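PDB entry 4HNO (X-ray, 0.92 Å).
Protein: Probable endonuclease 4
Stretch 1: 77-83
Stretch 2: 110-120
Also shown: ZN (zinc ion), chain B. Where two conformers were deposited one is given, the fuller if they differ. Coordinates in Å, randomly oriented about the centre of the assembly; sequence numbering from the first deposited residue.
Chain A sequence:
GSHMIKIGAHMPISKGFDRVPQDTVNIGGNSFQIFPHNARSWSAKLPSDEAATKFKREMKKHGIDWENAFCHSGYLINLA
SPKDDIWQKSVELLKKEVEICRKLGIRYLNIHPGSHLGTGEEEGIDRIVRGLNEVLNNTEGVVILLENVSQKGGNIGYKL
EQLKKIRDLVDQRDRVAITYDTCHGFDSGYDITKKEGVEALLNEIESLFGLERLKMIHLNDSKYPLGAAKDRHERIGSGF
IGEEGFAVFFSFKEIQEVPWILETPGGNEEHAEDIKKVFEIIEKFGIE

Stretch 1 (77-83) INLASPK
Stretch 2, residues 110-120: NIHPGSHLGTG

The contact between residues 77-83 and 110-120 buries 434 Å², both sides summed. Pro-82 (65 Å²) and Leu-117 (47 Å²) have the largest areas covered by the other stretch, followed by Asn-78 and Ala-80 (46 Å² each). Stretch 1 has no regular helix or strand. It opens with Ile-77 (phi/psi -66/130) and the extended Asn-78 (-147/90), then folds through a type I turn from Asn-78 to Ser-81, with Leu-79 at -71/-8, Ala-80 at -96/-1 and Ser-81 N donating to Asn-78 O at 3.1 Å. The closest CA pairing sets Asn-78 against Gly-114, 4.7 Å between their CA atoms.

The CA-to-CB bond of Asn-78 points sideways, but a t rotamer (chi1 -179°, chi2 7°) brings its amide to the backbone of Ser-115 (-126/132). There it mimics a peptide group: Ser-115 N donates to Asn-78 OD1 at 2.9 Å, and Asn-78 ND2 donates to Ser-115 O at 3.0 Å. Asn-78 OD1 also accepts from Ala-80 N at 3.0 Å, so one oxygen ties the turn to the facing chain. Gly-114, at 140/177, lets the amide approach, its CA 3.2 Å from Asn-78 OD1; an ideal CB on Gly-114 would lie 2.6 Å from Asn-78 OD1 and 2.9 Å from Ala-80 N, and these backbone angles themselves call for glycine.

Ala-80 directs its CB toward stretch 2, 3.8 Å from Gly-114 C. Beside it, Leu-79 (m, t) places CD1 4.3 Å from CD1 of Ile-111 (chi1 73°, p; chi2 165°, t), while water 3 accepts from Leu-79 N and lies at hydrogen-bonding distance from Pro-113 O, both at 2.8 Å.

Pro-82, C-gamma endo at -83/3, covers the most surface. Its ring lies against the type I' turn from His-116 to Thr-119, in which Leu-117 adopts 55/31 and Gly-118 86/20. Pro-82 CG lies 3.7 Å from His-116 O, Pro-82 CB 3.6 Å from Thr-119 OG1, and Pro-82 CD 4.0 Å from Leu-117 CD1. Leu-117 (m, p) also brings CD1 to 3.7 Å from Asn-78 ND2, so this methyl bridges the proline and the amide.

The turn is held from within. Thr-119 N donates to His-116 O at 3.1 Å, and Thr-119 OG1 (chi1 66°, p) donates to the same His-116 O at 2.7 Å. His-116 (chi1 55°, p) accepts at ND1 from Gly-118 N at 2.9 Å. Just before the turn, Ser-115 OG (t) accepts from Leu-117 N at 3.1 Å. Pro-82 packs against this internally hydrogen-bonded turn.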

# COMPACT_ATOMS: atom_id res chain seq x y z
N ILE A 77 -0.01 14.60 -0.61
CA ILE A 77 -1.46 14.62 -0.54
C ILE A 77 -1.91 14.33 0.89
O ILE A 77 -1.45 13.39 1.53
CB ILE A 77 -2.00 13.59 -1.52
CG1 ILE A 77 -1.79 14.10 -2.96
CG2 ILE A 77 -3.47 13.25 -1.24
CD1 ILE A 77 -1.92 13.01 -3.99
N ASN A 78 -2.80 15.17 1.39
CA ASN A 78 -3.31 15.02 2.75
C ASN A 78 -4.76 15.48 2.79
O ASN A 78 -5.06 16.65 3.04
CB ASN A 78 -2.48 15.80 3.74
CG ASN A 78 -2.98 15.63 5.14
OD1 ASN A 78 -3.87 14.82 5.39
ND2 ASN A 78 -2.45 16.40 6.08
N LEU A 79 -5.65 14.53 2.54
CA LEU A 79 -7.08 14.80 2.52
C LEU A 79 -7.67 15.08 3.90
O LEU A 79 -8.83 15.45 3.99
CB LEU A 79 -7.85 13.63 1.90
CG LEU A 79 -7.55 13.31 0.44
CD1 LEU A 79 -8.38 12.08 0.04
CD2 LEU A 79 -7.83 14.49 -0.47
N ALA A 80 -6.88 14.90 4.97
CA ALA A 80 -7.33 15.27 6.30
C ALA A 80 -6.85 16.66 6.71
O ALA A 80 -7.18 17.11 7.80
CB ALA A 80 -6.89 14.26 7.34
N SER A 81 -6.09 17.34 5.87
CA SER A 81 -5.50 18.59 6.29
C SER A 81 -6.56 19.58 6.71
O SER A 81 -7.56 19.76 6.01
CB SER A 81 -4.71 19.22 5.16
OG SER A 81 -4.21 20.48 5.57
N PRO A 82 -6.34 20.29 7.82
CA PRO A 82 -7.25 21.36 8.22
C PRO A 82 -6.96 22.68 7.49
O PRO A 82 -7.60 23.67 7.80
CB PRO A 82 -6.98 21.49 9.72
CG PRO A 82 -5.53 21.16 9.82
CD PRO A 82 -5.30 20.05 8.82
N LYS A 83 -5.99 22.67 6.59
CA LYS A 83 -5.67 23.82 5.76
C LYS A 83 -6.36 23.65 4.43
O LYS A 83 -6.06 22.74 3.67
CB LYS A 83 -4.16 23.95 5.58
CG LYS A 83 -3.36 23.87 6.88
CD LYS A 83 -3.82 24.81 7.97
CE LYS A 83 -3.04 24.60 9.27
NZ LYS A 83 -1.56 24.53 9.06
N ASN A 110 -2.95 3.48 -3.89
CA ASN A 110 -2.84 3.33 -2.45
C ASN A 110 -2.49 4.66 -1.80
O ASN A 110 -1.47 5.26 -2.16
CB ASN A 110 -1.76 2.29 -2.17
CG ASN A 110 -1.51 2.09 -0.69
OD1 ASN A 110 -2.10 1.23 -0.07
ND2 ASN A 110 -0.64 2.90 -0.13
N ILE A 111 -3.28 5.07 -0.81
CA ILE A 111 -3.05 6.31 -0.09
C ILE A 111 -2.97 6.06 1.41
O ILE A 111 -3.60 5.18 1.96
CB ILE A 111 -4.18 7.35 -0.39
CG1 ILE A 111 -5.51 7.00 0.30
CG2 ILE A 111 -4.41 7.55 -1.87
CD1 ILE A 111 -6.51 8.17 0.35
N HIS A 112 -2.23 6.92 2.08
CA HIS A 112 -2.36 7.08 3.53
C HIS A 112 -3.54 8.04 3.75
O HIS A 112 -3.62 9.08 3.09
CB HIS A 112 -1.10 7.69 4.12
CG HIS A 112 0.11 6.83 3.94
ND1 HIS A 112 1.29 7.05 4.59
CD2 HIS A 112 0.29 5.70 3.22
CE1 HIS A 112 2.17 6.13 4.23
NE2 HIS A 112 1.61 5.32 3.36
N PRO A 113 -4.45 7.72 4.64
CA PRO A 113 -5.65 8.56 4.79
C PRO A 113 -5.38 10.04 5.00
O PRO A 113 -6.08 10.86 4.39
CB PRO A 113 -6.35 7.92 6.00
CG PRO A 113 -5.97 6.46 5.89
CD PRO A 113 -4.53 6.49 5.47
N GLY A 114 -4.43 10.37 5.85
CA GLY A 114 -4.11 11.75 6.10
C GLY A 114 -3.81 12.01 7.57
O GLY A 114 -3.91 11.12 8.42
N SER A 115 -3.44 13.25 7.84
CA SER A 115 -3.22 13.73 9.20
C SER A 115 -4.05 14.98 9.44
O SER A 115 -4.02 15.92 8.65
CB SER A 115 -1.78 14.06 9.45
OG SER A 115 -1.68 14.78 10.68
N HIS A 116 -4.78 15.00 10.57
CA HIS A 116 -5.58 16.16 10.95
C HIS A 116 -4.80 17.22 11.68
O HIS A 116 -5.35 18.27 12.05
CB HIS A 116 -6.79 15.74 11.77
CG HIS A 116 -6.46 14.94 12.97
ND1 HIS A 116 -5.80 15.47 14.06
CD2 HIS A 116 -6.66 13.64 13.24
CE1 HIS A 116 -5.62 14.51 14.95
NE2 HIS A 116 -6.13 13.39 14.48
N LEU A 117 -3.52 16.97 11.92
CA LEU A 117 -2.63 17.93 12.58
C LEU A 117 -3.13 18.43 13.95
O LEU A 117 -2.85 19.56 14.38
CB LEU A 117 -2.35 19.12 11.65
CG LEU A 117 -1.37 18.84 10.50
CD1 LEU A 117 -2.00 17.95 9.44
CD2 LEU A 117 -0.84 20.12 9.86
N GLY A 118 -3.86 17.56 14.65
CA GLY A 118 -4.37 17.85 15.98
C GLY A 118 -5.71 18.58 16.03
O GLY A 118 -6.05 19.16 17.05
N THR A 119 -6.47 18.55 14.95
CA THR A 119 -7.76 19.23 14.86
C THR A 119 -8.95 18.28 14.92
O THR A 119 -10.09 18.70 14.70
CB THR A 119 -7.87 20.07 13.58
OG1 THR A 119 -7.87 19.22 12.43
CG2 THR A 119 -6.75 21.09 13.49
N GLY A 120 -8.70 17.01 15.20
CA GLY A 120 -9.76 16.08 15.52
C GLY A 120 -9.90 14.94 14.53
O GLY A 120 -10.00 15.17 13.33
ZN ZN B . 2.26 3.81 2.25
O HOH W 1 -1.88 11.52 3.57
O HOH W 2 -2.52 10.69 1.42
O HOH W 3 -4.97 11.88 2.06
O HOH W 4 3.76 2.73 2.77